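PDB 7D39: Cd1 from Flavonifractor plautii, which is an FMN-binding flavone reductase that probably acts as an ene-reductase to start flavone and flavonol breakdown in gut bacteria. Local coordinates for residues 25-29 / 194-199; 33-37 / 72-76; 42-46 / 100-104; 166-170 / 204-210; 214-218 / 249-253. All blocks are in the same frame, centred on the assembly; numbering follows the deposited sequence.

In the fold
Four of the five contacts build a flavodoxin-like domain. Contact 1 pairs helices 14-28 and 184-202. Contact 2 sets edge strand 32-37 against helix 70-79, nested inside contact 1 and about 17 Å from it between centres. Contact 3, about 15 Å from contact 2 between centres, joins the loop between that strand and helix to helix 96-109, sharing the layer around Leu73. Contact 4 lies on the parallel sheet's other edge strand, 167-174, and touches contact 1 through Asn196 and Asp170. The chain then leads into contact 5, about 19 Å away between centres, in a separate four-stranded antiparallel sheet. Contact 4 sits where the flavin-binding domain hands over to the cysteine-rich antiparallel sheet.

Contact 1: residues 25-29 / 194-199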
# COMPACT_ATOMS: atom_id res chain seq x y z
N GLY A 25 12.76 -19.10 2.10
CA GLY A 25 13.97 -18.30 2.02
C GLY A 25 14.18 -17.45 3.25
O GLY A 25 15.31 -17.31 3.74
N ALA A 26 13.11 -16.87 3.78
CA ALA A 26 13.22 -16.10 5.02
C ALA A 26 13.67 -16.99 6.17
O ALA A 26 14.50 -16.57 6.99
CB ALA A 26 11.88 -15.43 5.35
N LYS A 27 13.14 -18.21 6.28
CA LYS A 27 13.59 -19.07 7.36
C LYS A 27 15.05 -19.45 7.17
O LYS A 27 15.82 -19.50 8.14
CB LYS A 27 12.72 -20.32 7.48
CG LYS A 27 13.14 -21.18 8.69
CD LYS A 27 12.18 -22.33 8.96
CE LYS A 27 11.98 -22.53 10.46
NZ LYS A 27 13.25 -22.78 11.18
N GLU A 28 15.45 -19.72 5.93
CA GLU A 28 16.85 -20.00 5.62
C GLU A 28 17.76 -18.93 6.19
O GLU A 28 18.90 -19.21 6.58
CB GLU A 28 17.03 -20.12 4.11
CG GLU A 28 18.37 -20.64 3.64
CD GLU A 28 18.47 -20.63 2.13
OE1 GLU A 28 17.79 -19.81 1.49
OE2 GLU A 28 19.24 -21.44 1.58
N MSE A 29 17.28 -17.69 6.25
CA MSE A 29 18.03 -16.57 6.82
C MSE A 29 17.88 -16.48 8.33
O MSE A 29 18.44 -15.60 8.95
CB MSE A 29 17.58 -15.26 6.18
CG MSE A 29 17.79 -15.22 4.68
SE MSE A 29 19.68 -15.33 4.21
CE MSE A 29 19.63 -16.88 3.04
N GLY A 194 12.25 -13.70 -0.41
CA GLY A 194 12.13 -14.04 1.00
C GLY A 194 13.43 -13.87 1.76
O GLY A 194 13.43 -13.47 2.93
N ARG A 195 14.56 -14.19 1.12
CA ARG A 195 15.85 -13.86 1.72
C ARG A 195 15.97 -12.35 1.94
O ARG A 195 16.41 -11.90 3.00
CB ARG A 195 17.01 -14.36 0.83
CG ARG A 195 17.30 -15.87 0.88
CD ARG A 195 18.30 -16.23 -0.21
NE ARG A 195 18.87 -17.57 -0.06
CZ ARG A 195 19.43 -18.28 -1.05
NH1 ARG A 195 19.48 -17.77 -2.28
NH2 ARG A 195 19.92 -19.49 -0.82
N ASN A 196 15.58 -11.57 0.94
CA ASN A 196 15.67 -10.11 1.04
C ASN A 196 14.85 -9.57 2.21
O ASN A 196 15.38 -8.85 3.07
CB ASN A 196 15.23 -9.48 -0.27
CG ASN A 196 16.20 -9.77 -1.38
OD1 ASN A 196 17.21 -10.40 -1.15
ND2 ASN A 196 15.90 -9.31 -2.58
N ILE A 197 13.56 -9.90 2.28
CA ILE A 197 12.75 -9.35 3.37
C ILE A 197 13.35 -9.73 4.72
O ILE A 197 13.33 -8.94 5.67
CB ILE A 197 11.28 -9.78 3.24
CG1 ILE A 197 10.38 -8.93 4.13
CG2 ILE A 197 11.10 -11.22 3.63
CD1 ILE A 197 10.43 -7.44 3.82
N ALA A 198 13.93 -10.92 4.81
CA ALA A 198 14.51 -11.38 6.07
C ALA A 198 15.75 -10.56 6.44
O ALA A 198 15.89 -10.11 7.58
CB ALA A 198 14.85 -12.87 5.99
N GLU A 199 16.67 -10.37 5.49
CA GLU A 199 17.84 -9.56 5.78
C GLU A 199 17.43 -8.15 6.17
O GLU A 199 17.92 -7.60 7.16
CB GLU A 199 18.79 -9.51 4.58
CG GLU A 199 19.25 -10.85 4.06
CD GLU A 199 20.22 -11.53 5.00
OE1 GLU A 199 19.96 -11.54 6.22
OE2 GLU A 199 21.25 -12.04 4.51
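Glu28 and Arg195 form a salt bridge at the solvent-facing side of the packing between helices 14-28 and 184-202, which lie side by side against one face of the flavodoxin-like parallel sheet. Arg195 NH2 makes the straighter bond, reaching Glu28 OE2 at 3.2 Å with an N-H...O angle of 153°; it comes from the syn side, though 32° out of the carboxylate plane. Arg195 NE lies 2.9 Å from Glu28 OE1 in a bent, weak bond, and NH2 adds another weak one to OE1. The carboxylate and guanidinium planes are only 19° apart, so the two groups meet nearly parallel, not crossed. Met29, a selenomethionine, bends at chi2 and chi3, which lays its methyl CE 3.3 Å from Arg195 CG, while its SE lies 3.7 Å from Glu199 OE2.

A second shell fixes the ion pair from within helix 184-202: His191 hydrogen-bonds to Glu28 OE1, and Gln192 takes a bond from Arg195 NH1. Further in, two glycines face each other, and their lack of side chains lets the backbones approach until Ala26 CA stands 4.6 Å from Gly194 CA. On the next turn the methyl group of Ala198 fills the groove, its CB 3.7 Å from Ala26 CA and 3.6 Å from Met29 CB.

Contact 2: residues 33-37 / 72-76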
# COMPACT_ATOMS: atom_id res chain seq x y z
N VAL A 33 8.65 -17.67 10.91
CA VAL A 33 7.73 -17.38 9.83
C VAL A 33 6.32 -17.73 10.23
O VAL A 33 6.07 -18.61 11.07
CB VAL A 33 8.10 -18.11 8.52
CG1 VAL A 33 9.38 -17.53 7.95
CG2 VAL A 33 8.23 -19.61 8.76
N GLU A 34 5.37 -17.03 9.62
CA GLU A 34 3.96 -17.26 9.80
C GLU A 34 3.26 -16.95 8.48
O GLU A 34 3.70 -16.09 7.72
CB GLU A 34 3.41 -16.38 10.94
CG GLU A 34 1.92 -16.56 11.22
CD GLU A 34 1.45 -15.74 12.43
OE1 GLU A 34 2.23 -14.90 12.93
OE2 GLU A 34 0.30 -15.94 12.86
N PHE A 35 2.17 -17.67 8.22
CA PHE A 35 1.46 -17.56 6.96
C PHE A 35 -0.01 -17.28 7.23
O PHE A 35 -0.61 -17.91 8.10
CB PHE A 35 1.62 -18.85 6.15
CG PHE A 35 0.84 -18.89 4.88
CD1 PHE A 35 1.06 -17.96 3.88
CD2 PHE A 35 -0.10 -19.88 4.67
CE1 PHE A 35 0.33 -18.00 2.70
CE2 PHE A 35 -0.81 -19.94 3.50
CZ PHE A 35 -0.61 -19.00 2.52
N ILE A 36 -0.58 -16.32 6.49
CA ILE A 36 -2.00 -16.01 6.56
C ILE A 36 -2.59 -16.12 5.16
O ILE A 36 -2.11 -15.47 4.22
CB ILE A 36 -2.27 -14.63 7.17
CG1 ILE A 36 -1.99 -14.65 8.67
CG2 ILE A 36 -3.71 -14.21 6.95
CD1 ILE A 36 -2.19 -13.28 9.35
N GLN A 37 -3.63 -16.94 5.01
CA GLN A 37 -4.37 -17.10 3.77
C GLN A 37 -5.63 -16.25 3.87
O GLN A 37 -6.48 -16.50 4.72
CB GLN A 37 -4.70 -18.58 3.55
CG GLN A 37 -4.50 -19.08 2.11
CD GLN A 37 -5.45 -18.44 1.14
OE1 GLN A 37 -6.61 -18.16 1.49
NE2 GLN A 37 -4.99 -18.18 -0.07
N TRP A 72 -7.97 -8.17 13.55
CA TRP A 72 -7.09 -9.31 13.76
C TRP A 72 -5.93 -9.29 12.77
O TRP A 72 -4.76 -9.39 13.15
CB TRP A 72 -7.88 -10.60 13.64
CG TRP A 72 -7.08 -11.85 13.82
CD1 TRP A 72 -6.81 -12.51 14.99
CD2 TRP A 72 -6.44 -12.61 12.78
NE1 TRP A 72 -6.04 -13.62 14.75
CE2 TRP A 72 -5.80 -13.71 13.40
CE3 TRP A 72 -6.34 -12.46 11.40
CZ2 TRP A 72 -5.07 -14.65 12.68
CZ3 TRP A 72 -5.61 -13.41 10.68
CH2 TRP A 72 -4.99 -14.49 11.33
N LEU A 73 -6.23 -9.15 11.48
CA LEU A 73 -5.17 -9.11 10.47
C LEU A 73 -4.17 -8.00 10.79
O LEU A 73 -2.95 -8.21 10.73
CB LEU A 73 -5.78 -8.89 9.08
CG LEU A 73 -4.85 -8.79 7.87
CD1 LEU A 73 -3.97 -10.02 7.76
CD2 LEU A 73 -5.64 -8.56 6.57
N LEU A 74 -4.67 -6.82 11.12
CA LEU A 74 -3.79 -5.70 11.41
C LEU A 74 -2.87 -5.99 12.59
O LEU A 74 -1.67 -5.70 12.54
CB LEU A 74 -4.63 -4.44 11.65
CG LEU A 74 -3.86 -3.15 11.44
CD1 LEU A 74 -3.27 -3.21 10.06
CD2 LEU A 74 -4.78 -1.95 11.58
N ASP A 75 -3.43 -6.55 13.67
CA ASP A 75 -2.59 -6.92 14.81
C ASP A 75 -1.45 -7.83 14.37
O ASP A 75 -0.31 -7.68 14.81
CB ASP A 75 -3.40 -7.61 15.91
CG ASP A 75 -4.39 -6.69 16.59
OD1 ASP A 75 -4.02 -5.55 16.97
OD2 ASP A 75 -5.56 -7.11 16.77
N LYS A 76 -1.75 -8.80 13.49
CA LYS A 76 -0.71 -9.71 13.04
C LYS A 76 0.36 -8.97 12.26
O LYS A 76 1.56 -9.21 12.45
CB LYS A 76 -1.29 -10.83 12.18
CG LYS A 76 -2.38 -11.69 12.82
CD LYS A 76 -1.89 -12.46 14.04
CE LYS A 76 -0.78 -13.40 13.69
NZ LYS A 76 -0.53 -14.35 14.81
O HOH W 1 2.73 -11.62 13.46
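The indole of Trp72 receives Ile36 at the far end of its six-membered ring, where Ile36 CD1 lies 3.6 Å from Trp72 CH2 in a slanting approach. One face of the same indole carries the aliphatic part of Lys76, whose CG sits over the ring centre, 3.9 Å above the plane. Ile36 CD1 is therefore set among several neighbours at once: Trp72 CH2, Lys76 CG at 3.8 Å, and Leu73 CD1, 4.0 Å from that same methyl. It gets there because CG1 is anti to the carbonyl carbon and the chain runs on extended (chi2 178°), straight out from the strand.

These side chains belong to the opening of a beta-alpha-beta crossover in a flavodoxin-like domain. Edge strand 32-37 and helix 70-79 run nearly antiparallel, their short segments 157° apart, and the chain continues beyond the helix to strand 82-88, on the far side of strand 2-7. Ile36 also touches Leu4 of strand 2-7, and Leu41 of the connecting loop packs on both Ile36 and Trp72.

Beside this apolar group lies a polar pair. Lys76 bends at chi2 and chi3, bringing NZ within salt-bridge distance of Glu34 OE2, although the exact placing of that oxygen is doubtful. With Glu34 replaced by an alanine, the Lys76 ammonium would probably lose this partner and be free to turn. A water donates to Lys76 O at 2.9 Å and makes a longer, weak bond to Glu34 OE1.

Contact 3: residues 42-46 / 100-104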
# COMPACT_ATOMS: atom_id res chain seq x y z
N HIS A 42 -12.79 -12.93 7.01
CA HIS A 42 -13.95 -12.15 6.59
C HIS A 42 -13.59 -10.69 6.76
O HIS A 42 -13.37 -10.21 7.88
CB HIS A 42 -15.20 -12.51 7.38
CG HIS A 42 -16.36 -11.61 7.06
ND1 HIS A 42 -16.94 -10.78 7.99
CD2 HIS A 42 -17.01 -11.39 5.89
CE1 HIS A 42 -17.92 -10.10 7.42
NE2 HIS A 42 -17.98 -10.45 6.14
N ILE A 43 -13.52 -9.97 5.64
CA ILE A 43 -13.15 -8.57 5.63
C ILE A 43 -14.18 -7.82 4.79
O ILE A 43 -14.34 -8.11 3.60
CB ILE A 43 -11.72 -8.37 5.10
CG1 ILE A 43 -10.73 -9.06 6.03
CG2 ILE A 43 -11.37 -6.91 5.01
CD1 ILE A 43 -9.37 -9.15 5.47
N GLU A 44 -14.87 -6.87 5.41
CA GLU A 44 -15.89 -6.06 4.75
C GLU A 44 -15.26 -4.87 4.04
O GLU A 44 -14.19 -4.39 4.43
CB GLU A 44 -16.91 -5.54 5.76
CG GLU A 44 -17.72 -6.60 6.47
CD GLU A 44 -18.93 -7.02 5.68
OE1 GLU A 44 -19.02 -8.20 5.29
OE2 GLU A 44 -19.80 -6.15 5.44
N HIS A 45 -15.95 -4.39 3.01
CA HIS A 45 -15.50 -3.20 2.29
C HIS A 45 -15.52 -1.97 3.20
O HIS A 45 -16.35 -1.85 4.11
CB HIS A 45 -16.39 -2.92 1.07
CG HIS A 45 -16.31 -3.96 0.00
ND1 HIS A 45 -15.42 -3.89 -1.04
CD2 HIS A 45 -17.02 -5.10 -0.19
CE1 HIS A 45 -15.57 -4.94 -1.83
NE2 HIS A 45 -16.54 -5.69 -1.33
N CYS A 46 -14.62 -1.04 2.93
CA CYS A 46 -14.64 0.25 3.62
C CYS A 46 -15.91 1.01 3.25
O CYS A 46 -16.21 1.19 2.06
CB CYS A 46 -13.39 1.05 3.26
SG CYS A 46 -13.33 2.78 3.85
N THR A 100 -9.38 -3.06 -0.70
CA THR A 100 -10.14 -2.84 0.53
C THR A 100 -9.21 -2.76 1.73
O THR A 100 -9.38 -1.88 2.58
CB THR A 100 -11.16 -3.95 0.71
OG1 THR A 100 -12.21 -3.74 -0.22
CG2 THR A 100 -11.76 -3.94 2.10
N ILE A 101 -8.23 -3.65 1.81
CA ILE A 101 -7.23 -3.56 2.87
C ILE A 101 -6.53 -2.20 2.82
O ILE A 101 -6.29 -1.57 3.86
CB ILE A 101 -6.23 -4.73 2.76
CG1 ILE A 101 -6.93 -6.03 3.18
CG2 ILE A 101 -4.99 -4.48 3.62
CD1 ILE A 101 -6.20 -7.30 2.74
N THR A 102 -6.21 -1.72 1.62
CA THR A 102 -5.62 -0.40 1.49
C THR A 102 -6.59 0.69 1.98
O THR A 102 -6.20 1.58 2.75
CB THR A 102 -5.19 -0.14 0.04
OG1 THR A 102 -4.24 -1.13 -0.39
CG2 THR A 102 -4.54 1.22 -0.09
N ASP A 103 -7.85 0.65 1.54
CA ASP A 103 -8.82 1.62 2.03
C ASP A 103 -8.84 1.64 3.55
O ASP A 103 -8.92 2.70 4.17
CB ASP A 103 -10.24 1.31 1.54
CG ASP A 103 -10.36 1.30 0.02
OD1 ASP A 103 -9.48 1.86 -0.68
OD2 ASP A 103 -11.36 0.74 -0.47
N ARG A 104 -8.77 0.46 4.16
CA ARG A 104 -8.98 0.38 5.59
C ARG A 104 -7.72 0.63 6.40
O ARG A 104 -7.81 0.77 7.62
CB ARG A 104 -9.62 -0.96 5.93
CG ARG A 104 -11.06 -0.91 5.45
CD ARG A 104 -11.87 -2.07 5.86
NE ARG A 104 -12.06 -2.16 7.30
CZ ARG A 104 -12.60 -3.24 7.85
NH1 ARG A 104 -12.98 -4.23 7.07
NH2 ARG A 104 -12.77 -3.33 9.16
O HOH W 2 -13.22 -1.19 0.57
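Arg104 and Glu44 supply the direct hydrogen bond across this contact: Arg104 NH1 donates to the backbone Glu44 O at 2.9 Å. The N-H...O angle of 132° is bent, and the oxygen sits at the guanidinium edge but 26° out of its plane. The bend of the arginine at chi3 (65°) turns the group back toward the loop.

A water provides a second set of polar links. It accepts from Cys46 N at 2.7 Å, donates to Asp103 OD2, and bonds to Thr100 OG1, tying three residues to one point.

The loop held in this way connects strand 32-37 to helix 70-79 in the flavodoxin-like domain and is fastened here to the neighbouring helix 96-109. Without its guanidinium, a leucine at Arg104 would probably leave Glu44 O short of its donor and the loop less firmly tied to the helix.

Van der Waals contacts fill the rest. Thr100 CG2 touches the same oxygen, 3.4 Å from Glu44 O, and Ile43 CG2 touches Arg104 NH1 at 3.7 Å. Cys46 CB packs on Asp103 CB, 3.6 Å away, and at 3.8 Å on Arg104 CG. Phe70 of helix 70-79 touches the arginine from outside the two segments.

Contact 4: residues 166-170 / 204-210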
# COMPACT_ATOMS: atom_id res chain seq x y z
N TRP A 166 5.80 2.22 5.34
CA TRP A 166 6.66 1.06 5.45
C TRP A 166 7.67 1.03 4.31
O TRP A 166 7.39 1.46 3.19
CB TRP A 166 5.82 -0.22 5.44
CG TRP A 166 5.02 -0.40 6.67
CD1 TRP A 166 5.20 0.24 7.85
CD2 TRP A 166 3.92 -1.28 6.84
NE1 TRP A 166 4.28 -0.20 8.76
CE2 TRP A 166 3.47 -1.13 8.16
CE3 TRP A 166 3.27 -2.20 6.02
CZ2 TRP A 166 2.40 -1.85 8.68
CZ3 TRP A 166 2.20 -2.91 6.53
CH2 TRP A 166 1.78 -2.73 7.85
N LYS A 167 8.86 0.49 4.59
CA LYS A 167 9.92 0.50 3.60
C LYS A 167 9.78 -0.71 2.68
O LYS A 167 9.90 -1.86 3.12
CB LYS A 167 11.29 0.52 4.29
CG LYS A 167 12.45 0.36 3.32
CD LYS A 167 13.78 0.35 4.06
CE LYS A 167 14.21 1.76 4.47
NZ LYS A 167 14.76 1.78 5.86
N VAL A 168 9.52 -0.45 1.40
CA VAL A 168 9.38 -1.51 0.41
C VAL A 168 10.74 -2.09 0.07
O VAL A 168 11.68 -1.35 -0.24
CB VAL A 168 8.67 -0.98 -0.84
CG1 VAL A 168 8.50 -2.07 -1.91
CG2 VAL A 168 7.32 -0.41 -0.49
N ILE A 169 10.87 -3.41 0.09
CA ILE A 169 12.14 -4.00 -0.29
C ILE A 169 12.08 -4.53 -1.72
O ILE A 169 12.90 -4.15 -2.57
CB ILE A 169 12.57 -5.09 0.71
CG1 ILE A 169 12.56 -4.52 2.13
CG2 ILE A 169 13.96 -5.64 0.35
CD1 ILE A 169 13.57 -3.40 2.39
N ASP A 170 11.11 -5.39 -2.00
CA ASP A 170 10.85 -5.84 -3.36
C ASP A 170 9.40 -5.56 -3.73
O ASP A 170 8.53 -5.47 -2.86
CB ASP A 170 11.17 -7.34 -3.52
CG ASP A 170 12.65 -7.58 -3.74
OD1 ASP A 170 13.16 -7.14 -4.79
OD2 ASP A 170 13.30 -8.19 -2.85
N ILE A 204 16.34 -2.81 10.04
CA ILE A 204 15.38 -2.03 9.27
C ILE A 204 15.96 -0.67 8.90
O ILE A 204 15.64 -0.12 7.84
CB ILE A 204 14.06 -1.89 10.05
CG1 ILE A 204 13.39 -3.26 10.21
CG2 ILE A 204 13.12 -0.93 9.35
CD1 ILE A 204 12.13 -3.21 11.05
N GLU A 205 16.82 -0.11 9.75
CA GLU A 205 17.36 1.22 9.49
C GLU A 205 18.21 1.23 8.23
O GLU A 205 18.10 2.14 7.40
CB GLU A 205 18.16 1.70 10.69
CG GLU A 205 17.93 3.15 11.04
CD GLU A 205 18.12 3.41 12.52
OE1 GLU A 205 19.08 2.86 13.10
OE2 GLU A 205 17.29 4.14 13.10
N HIS A 206 19.07 0.23 8.06
CA HIS A 206 19.97 0.17 6.92
C HIS A 206 19.44 -0.72 5.80
O HIS A 206 20.15 -0.97 4.82
CB HIS A 206 21.35 -0.30 7.39
CG HIS A 206 21.89 0.53 8.51
ND1 HIS A 206 21.84 0.13 9.82
CD2 HIS A 206 22.43 1.77 8.51
CE1 HIS A 206 22.36 1.07 10.59
NE2 HIS A 206 22.72 2.08 9.82
N ALA A 207 18.20 -1.20 5.91
CA ALA A 207 17.59 -1.95 4.83
C ALA A 207 17.47 -1.07 3.60
O ALA A 207 17.21 0.14 3.70
CB ALA A 207 16.22 -2.49 5.24
N GLN A 208 17.66 -1.66 2.43
CA GLN A 208 17.67 -0.94 1.17
C GLN A 208 16.75 -1.59 0.15
O GLN A 208 16.63 -2.81 0.10
CB GLN A 208 19.09 -0.86 0.60
CG GLN A 208 19.72 0.52 0.69
CD GLN A 208 21.18 0.50 0.28
OE1 GLN A 208 21.86 -0.52 0.41
NE2 GLN A 208 21.68 1.63 -0.23
N TYR A 209 16.11 -0.75 -0.65
CA TYR A 209 15.26 -1.19 -1.74
C TYR A 209 16.04 -2.06 -2.72
O TYR A 209 17.17 -1.74 -3.08
CB TYR A 209 14.69 0.04 -2.44
CG TYR A 209 13.85 -0.20 -3.66
CD1 TYR A 209 14.27 0.24 -4.90
CD2 TYR A 209 12.62 -0.83 -3.57
CE1 TYR A 209 13.49 0.04 -6.03
CE2 TYR A 209 11.84 -1.05 -4.70
CZ TYR A 209 12.28 -0.60 -5.92
OH TYR A 209 11.50 -0.79 -7.04
N GLN A 210 15.43 -3.16 -3.14
CA GLN A 210 16.08 -4.13 -4.02
C GLN A 210 15.42 -4.22 -5.38
O GLN A 210 15.86 -5.02 -6.21
CB GLN A 210 16.06 -5.51 -3.37
CG GLN A 210 16.82 -5.57 -2.09
CD GLN A 210 18.30 -5.32 -2.32
OE1 GLN A 210 18.88 -5.82 -3.28
NE2 GLN A 210 18.90 -4.51 -1.46
O HOH W 3 15.59 -8.13 -5.59
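Gln210 N donates to Ile169 O in the shortest direct hydrogen bond between the two segments, 2.8 Å and nearly straight at 162°, with the donor in the carbonyl plane. The acceptor belongs to strand 167-174, an edge strand of the flavodoxin-like parallel sheet, and the donor to the segment that leaves helix 184-202 toward the antiparallel sheet. Tyr209 CD2 also lies 3.5 Å from Ile169 O; Val168 O meets the tyrosine ring at its edge and in its plane. The ring is held from beyond the contact as well, its OH bonded to Asp212 O and its face stacked on His220.

At the start of the strand Lys167 makes a second tie. Its NZ reaches Ile204 O at 2.9 Å, nearly along the C=O axis, after bends at chi3 and chi4 that carry the chain past the carbonyl of Ala207.

Between these two anchors lies a small apolar patch. Ile169 CD1 is 4.0 Å from Ala207 CB, while the CG2 branch, anti to the backbone N, lies alongside Gln210 CG at 3.8 Å. Asn196 of helix 184-202 bonds to Asp170 OD2, linking the strand to that helix. The other carboxylate oxygen takes part in a water bridge: one water donates to Asp170 OD1 at 2.7 Å and to Gln210 O at 3.2 Å.

Contact 5: residues 214-218 / 249-253; sequences GVCPH and YSFTF
The backbones of Val215 and Phe251 are joined through a water rather than by a direct hydrogen bond: it donates to Val215 O at 2.9 Å and accepts from Phe251 N at 3.1 Å. Segment 249-253 carries most of strand 248-252, an outermost strand of a four-stranded antiparallel sheet, and the residue after it, while 214-218 belongs to the chain leading into that sheet. The motif recalls a zinc ribbon, for Cys216 clusters with Cys219, Cys233 and Cys236, but no metal is present in the model. The disulfide pairing is doubtful, since Cys219 is joined to all three of the others.

Phe251 is the hub of the side-chain packing. With CG anti to the backbone N (chi1 -179°) its ring swings toward the loop, where Pro217 CD meets its edge in the ring plane, 3.9 Å from Phe251 CD2. Cys216 SG stands off more obliquely, 5.3 Å from the ring centroid of Phe251 and 65° from the normal, a loose sulfur-aromatic contact. From strand 224-227, Phe224 brings its own ring against Phe251, the planes about 50° apart.

Val215 fills the space at the base of the phenylalanine. Its CG1 branch, anti to the backbone N, crosses the Phe251 side chain at about a right angle and lies 3.7 Å from Phe251 CB. The proline spans more than one neighbour: Pro217 CG touches Phe251 O at 3.5 Å, and Pro217 CD approaches the edge of the Phe253 ring, 4.2 Å from Phe253 CE2.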
# COMPACT_ATOMS: atom_id res chain seq x y z
N GLY A 214 12.62 1.75 -11.80
CA GLY A 214 11.48 2.51 -12.30
C GLY A 214 11.89 3.80 -12.99
O GLY A 214 13.03 3.99 -13.43
N VAL A 215 10.91 4.70 -13.12
CA VAL A 215 11.10 6.00 -13.77
C VAL A 215 11.17 7.13 -12.75
O VAL A 215 12.06 7.97 -12.81
CB VAL A 215 9.99 6.26 -14.81
CG1 VAL A 215 10.02 7.72 -15.28
CG2 VAL A 215 10.12 5.32 -16.01
N CYS A 216 10.22 7.16 -11.80
CA CYS A 216 10.26 8.12 -10.69
C CYS A 216 11.48 7.82 -9.84
O CYS A 216 11.58 6.74 -9.24
CB CYS A 216 8.97 8.06 -9.84
SG CYS A 216 8.92 9.09 -8.33
N PRO A 217 12.45 8.73 -9.78
CA PRO A 217 13.65 8.46 -8.96
C PRO A 217 13.34 8.37 -7.48
O PRO A 217 14.14 7.82 -6.72
CB PRO A 217 14.57 9.65 -9.28
CG PRO A 217 13.95 10.34 -10.47
CD PRO A 217 12.49 10.05 -10.42
N HIS A 218 12.22 8.89 -7.05
CA HIS A 218 11.87 8.87 -5.65
C HIS A 218 10.95 7.69 -5.30
O HIS A 218 11.25 6.98 -4.40
CB HIS A 218 11.24 10.22 -5.31
CG HIS A 218 10.63 10.28 -3.95
ND1 HIS A 218 11.37 10.44 -2.81
CD2 HIS A 218 9.35 10.19 -3.56
CE1 HIS A 218 10.57 10.46 -1.77
NE2 HIS A 218 9.33 10.31 -2.20
N TYR A 249 12.61 6.69 -20.93
CA TYR A 249 11.84 7.69 -20.20
C TYR A 249 12.53 8.03 -18.88
O TYR A 249 13.14 7.19 -18.23
CB TYR A 249 10.42 7.19 -19.94
CG TYR A 249 9.63 6.90 -21.20
CD1 TYR A 249 9.00 7.92 -21.90
CD2 TYR A 249 9.50 5.60 -21.69
CE1 TYR A 249 8.28 7.67 -23.04
CE2 TYR A 249 8.77 5.35 -22.84
CZ TYR A 249 8.17 6.39 -23.51
OH TYR A 249 7.44 6.17 -24.66
N SER A 250 12.41 9.30 -18.50
CA SER A 250 12.98 9.79 -17.25
C SER A 250 12.02 10.82 -16.66
O SER A 250 11.19 11.40 -17.36
CB SER A 250 14.35 10.41 -17.49
OG SER A 250 14.29 11.32 -18.58
N PHE A 251 12.17 11.07 -15.36
CA PHE A 251 11.21 11.92 -14.65
C PHE A 251 11.96 12.93 -13.78
O PHE A 251 12.73 12.54 -12.90
CB PHE A 251 10.26 11.06 -13.80
CG PHE A 251 9.23 11.85 -13.04
CD1 PHE A 251 8.28 12.60 -13.70
CD2 PHE A 251 9.20 11.81 -11.65
CE1 PHE A 251 7.32 13.31 -13.00
CE2 PHE A 251 8.25 12.52 -10.94
CZ PHE A 251 7.31 13.28 -11.62
N THR A 252 11.72 14.22 -14.03
CA THR A 252 12.33 15.29 -13.24
C THR A 252 11.26 16.11 -12.54
O THR A 252 10.09 16.14 -12.96
CB THR A 252 13.20 16.21 -14.11
OG1 THR A 252 12.44 16.71 -15.21
CG2 THR A 252 14.42 15.46 -14.63
N PHE A 253 11.67 16.80 -11.48
CA PHE A 253 10.75 17.58 -10.67
C PHE A 253 11.56 18.58 -9.86
O PHE A 253 12.73 18.33 -9.54
CB PHE A 253 9.92 16.69 -9.73
CG PHE A 253 10.75 15.82 -8.85
CD1 PHE A 253 11.13 16.25 -7.59
CD2 PHE A 253 11.16 14.56 -9.28
CE1 PHE A 253 11.88 15.44 -6.77
CE2 PHE A 253 11.92 13.75 -8.46
CZ PHE A 253 12.28 14.19 -7.21
O HOH W 4 14.33 9.04 -14.36